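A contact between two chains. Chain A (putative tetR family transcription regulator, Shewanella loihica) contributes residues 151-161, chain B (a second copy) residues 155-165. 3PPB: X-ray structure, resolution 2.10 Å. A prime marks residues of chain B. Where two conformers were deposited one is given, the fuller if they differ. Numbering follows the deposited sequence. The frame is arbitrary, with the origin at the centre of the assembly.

Chain A, residues 151-161: ELMQDNCHGQY
Chain B 155-165: DNCHGQYLAAT

Both stretches are helical throughout, with phi/psi near -64/-41 and i to i+4 backbone hydrogen bonds. Their axes approach to 7.5 Å, and their N-to-C directions make an angle of 143°, so the chains run roughly antiparallel. The register centres on Gly159 and Gly159′, whose CA atoms lie 4.5 Å apart; 375 Å² is buried in all.

Along chain B, Asp155′ makes no contact. Asn156′ leaves its helix sideways, but chi1 t and chi2 68° bring its end nearer chain A, where OD1 accepts a hydrogen bond from Gln160 NE2 (2.7 Å, 171°). Its ND2 donates to Gln160′ OE1 at 3.0 Å, one turn ahead, so the amide serves both helices. Water 2 donates to Asn156′ OD1 (2.8 Å) and to Gln160 O (3.0 Å). Cys157′ and His158′ stay clear of the contact.

Gly159′ permits the close crossing: its CA lies 3.5 Å from Gly159 O, a CA-H...O contact matched by Gly159 CA to Gly159′ O, also 3.5 Å. An ideal CB on Gly159′ would stand 2.4 Å from Gly159 O, a clash.

Gln160′ (chi1 m, chi2 t, chi3 -75°) repeats the amide pairing in reverse: NE2 donates to Asn156 OD1 (2.7 Å, 170°). Asn156 ND2 correspondingly donates to Gln160 OE1 at 3.0 Å, and water 1 joins Asn156 OD1 (2.8 Å) to Gln160′ O (3.1 Å). The aliphatic parts of the glutamines pack together, Gln160 CG to Gln160′ CG at 3.7 Å.

Beyond Tyr161′ and Leu162′, Ala163′ points toward chain A and has the largest covered area, 66 Å². Its small CB fits 3.2 Å from Asp155 O, 3.9 Å from Asn156 CA and 3.8 Å from Gly159 CA. Ala164′ points away, yet its CA meets Leu152 CD1 at 4.4 Å (Leu152 chi1 t, chi2 p). Thr165′, chi1 p, makes no contact; its OG1 donates to Tyr161′ O at 2.9 Å.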

# COMPACT_ATOMS: atom_id res chain seq x y z
N GLU A 151 5.30 -14.83 -7.41
CA GLU A 151 5.05 -13.39 -7.54
C GLU A 151 3.99 -12.88 -6.56
O GLU A 151 4.10 -11.77 -6.06
CB GLU A 151 4.70 -13.00 -8.97
CG GLU A 151 5.05 -11.53 -9.17
CD GLU A 151 4.64 -10.89 -10.46
OE1 GLU A 151 4.87 -11.51 -11.53
OE2 GLU A 151 4.17 -9.73 -10.43
N LEU A 152 2.98 -13.71 -6.26
CA LEU A 152 1.93 -13.37 -5.30
C LEU A 152 2.58 -13.31 -3.91
O LEU A 152 2.29 -12.41 -3.13
CB LEU A 152 0.78 -14.41 -5.34
CG LEU A 152 -0.35 -14.24 -4.31
CD1 LEU A 152 -0.98 -12.83 -4.33
CD2 LEU A 152 -1.40 -15.30 -4.50
N MSE A 153 3.48 -14.25 -3.62
CA MSE A 153 4.16 -14.26 -2.33
C MSE A 153 5.05 -13.01 -2.18
O MSE A 153 5.06 -12.43 -1.11
CB MSE A 153 4.96 -15.56 -2.16
CG MSE A 153 4.05 -16.81 -2.13
SE MSE A 153 5.10 -18.40 -1.84
CE MSE A 153 5.32 -18.29 0.05
N GLN A 154 5.78 -12.58 -3.26
CA GLN A 154 6.63 -11.38 -3.13
C GLN A 154 5.75 -10.15 -2.96
O GLN A 154 6.08 -9.32 -2.12
CB GLN A 154 7.63 -11.19 -4.30
CG GLN A 154 8.69 -10.11 -3.96
CD GLN A 154 9.90 -10.01 -4.87
OE1 GLN A 154 10.23 -10.92 -5.63
NE2 GLN A 154 10.62 -8.90 -4.75
N ASP A 155 4.61 -10.04 -3.69
CA ASP A 155 3.70 -8.89 -3.50
C ASP A 155 3.19 -8.89 -2.08
O ASP A 155 3.03 -7.83 -1.48
CB ASP A 155 2.52 -8.93 -4.47
CG ASP A 155 2.83 -8.46 -5.88
OD1 ASP A 155 3.94 -7.93 -6.09
OD2 ASP A 155 1.96 -8.63 -6.77
N ASN A 156 2.91 -10.10 -1.54
CA ASN A 156 2.40 -10.23 -0.19
C ASN A 156 3.44 -9.72 0.80
O ASN A 156 3.07 -8.97 1.71
CB ASN A 156 1.97 -11.66 0.09
CG ASN A 156 1.46 -11.82 1.49
OD1 ASN A 156 0.39 -11.32 1.86
ND2 ASN A 156 2.33 -12.35 2.31
N CYS A 157 4.73 -10.11 0.65
CA CYS A 157 5.83 -9.61 1.51
C CYS A 157 5.83 -8.09 1.49
O CYS A 157 5.93 -7.45 2.53
CB CYS A 157 7.18 -10.15 1.06
SG CYS A 157 7.38 -11.92 1.26
N HIS A 158 5.71 -7.53 0.29
CA HIS A 158 5.69 -6.09 0.03
C HIS A 158 4.49 -5.41 0.72
O HIS A 158 4.68 -4.40 1.40
CB HIS A 158 5.67 -5.84 -1.47
CG HIS A 158 5.94 -4.44 -1.91
ND1 HIS A 158 6.40 -3.49 -1.04
CD2 HIS A 158 5.85 -3.89 -3.14
CE1 HIS A 158 6.53 -2.38 -1.75
NE2 HIS A 158 6.23 -2.59 -3.03
N GLY A 159 3.28 -6.00 0.59
CA GLY A 159 2.09 -5.47 1.24
C GLY A 159 2.18 -5.50 2.76
O GLY A 159 1.74 -4.56 3.44
N GLN A 160 2.74 -6.59 3.32
CA GLN A 160 2.87 -6.73 4.76
C GLN A 160 3.91 -5.78 5.29
O GLN A 160 3.72 -5.22 6.37
CB GLN A 160 3.18 -8.17 5.18
CG GLN A 160 1.99 -9.09 4.89
CD GLN A 160 2.19 -10.42 5.51
OE1 GLN A 160 2.97 -11.25 5.01
NE2 GLN A 160 1.51 -10.66 6.62
N TYR A 161 4.99 -5.55 4.53
CA TYR A 161 6.01 -4.55 4.92
C TYR A 161 5.36 -3.16 4.99
O TYR A 161 5.56 -2.41 5.95
CB TYR A 161 7.19 -4.57 3.92
CG TYR A 161 8.11 -3.37 4.07
CD1 TYR A 161 9.05 -3.31 5.09
CD2 TYR A 161 8.00 -2.28 3.21
CE1 TYR A 161 9.88 -2.20 5.25
CE2 TYR A 161 8.80 -1.14 3.38
CZ TYR A 161 9.76 -1.12 4.39
OH TYR A 161 10.57 -0.02 4.57
N ASP B 155 -4.30 -3.54 10.12
CA ASP B 155 -3.41 -2.92 9.11
C ASP B 155 -2.84 -4.01 8.19
O ASP B 155 -2.72 -3.81 7.00
CB ASP B 155 -2.24 -2.17 9.78
CG ASP B 155 -2.60 -0.78 10.28
OD1 ASP B 155 -3.73 -0.32 10.03
OD2 ASP B 155 -1.76 -0.17 10.94
N ASN B 156 -2.52 -5.18 8.79
CA ASN B 156 -2.01 -6.31 8.03
C ASN B 156 -3.04 -6.78 7.01
O ASN B 156 -2.66 -7.00 5.87
CB ASN B 156 -1.59 -7.44 8.98
CG ASN B 156 -1.05 -8.61 8.22
OD1 ASN B 156 0.04 -8.56 7.60
ND2 ASN B 156 -1.90 -9.60 8.09
N CYS B 157 -4.33 -6.92 7.41
CA CYS B 157 -5.43 -7.30 6.49
C CYS B 157 -5.45 -6.34 5.32
O CYS B 157 -5.54 -6.76 4.17
CB CYS B 157 -6.79 -7.31 7.19
SG CYS B 157 -6.97 -8.60 8.45
N HIS B 158 -5.36 -5.04 5.64
CA HIS B 158 -5.35 -3.94 4.68
C HIS B 158 -4.15 -4.04 3.71
O HIS B 158 -4.34 -3.93 2.50
CB HIS B 158 -5.34 -2.61 5.45
CG HIS B 158 -5.62 -1.39 4.61
ND1 HIS B 158 -6.10 -1.49 3.31
CD2 HIS B 158 -5.55 -0.09 4.95
CE1 HIS B 158 -6.26 -0.24 2.90
NE2 HIS B 158 -5.98 0.63 3.86
N GLY B 159 -2.94 -4.26 4.24
CA GLY B 159 -1.75 -4.41 3.40
C GLY B 159 -1.83 -5.64 2.48
O GLY B 159 -1.40 -5.58 1.33
N GLN B 160 -2.36 -6.76 2.99
CA GLN B 160 -2.49 -7.99 2.21
C GLN B 160 -3.53 -7.83 1.13
O GLN B 160 -3.33 -8.33 0.02
CB GLN B 160 -2.78 -9.21 3.07
CG GLN B 160 -1.58 -9.55 3.95
CD GLN B 160 -1.77 -10.88 4.61
OE1 GLN B 160 -2.54 -11.01 5.55
NE2 GLN B 160 -1.08 -11.90 4.09
N TYR B 161 -4.61 -7.11 1.42
CA TYR B 161 -5.64 -6.82 0.41
C TYR B 161 -5.01 -5.98 -0.72
O TYR B 161 -5.21 -6.25 -1.90
CB TYR B 161 -6.83 -6.05 1.05
CG TYR B 161 -7.76 -5.43 0.04
CD1 TYR B 161 -8.71 -6.19 -0.62
CD2 TYR B 161 -7.65 -4.08 -0.30
CE1 TYR B 161 -9.56 -5.62 -1.59
CE2 TYR B 161 -8.48 -3.50 -1.28
CZ TYR B 161 -9.44 -4.28 -1.90
OH TYR B 161 -10.27 -3.75 -2.86
N LEU B 162 -4.25 -4.95 -0.36
CA LEU B 162 -3.64 -4.07 -1.37
C LEU B 162 -2.61 -4.83 -2.20
O LEU B 162 -2.50 -4.60 -3.40
CB LEU B 162 -3.05 -2.80 -0.74
CG LEU B 162 -4.08 -1.79 -0.15
CD1 LEU B 162 -3.38 -0.66 0.57
CD2 LEU B 162 -4.98 -1.20 -1.21
N ALA B 163 -1.89 -5.78 -1.57
CA ALA B 163 -0.91 -6.59 -2.27
C ALA B 163 -1.60 -7.55 -3.28
O ALA B 163 -1.15 -7.66 -4.42
CB ALA B 163 -0.10 -7.41 -1.26
N ALA B 164 -2.69 -8.22 -2.85
CA ALA B 164 -3.40 -9.19 -3.70
C ALA B 164 -4.11 -8.50 -4.85
O ALA B 164 -4.12 -9.04 -5.95
CB ALA B 164 -4.41 -10.00 -2.88
N THR B 165 -4.66 -7.30 -4.60
CA THR B 165 -5.37 -6.54 -5.65
C THR B 165 -4.38 -5.92 -6.61
O THR B 165 -4.72 -5.79 -7.77
CB THR B 165 -6.37 -5.55 -5.10
OG1 THR B 165 -5.72 -4.63 -4.22
CG2 THR B 165 -7.51 -6.23 -4.40
O HOH W 1 -1.35 -10.73 -0.22
O HOH W 2 1.92 -6.56 8.31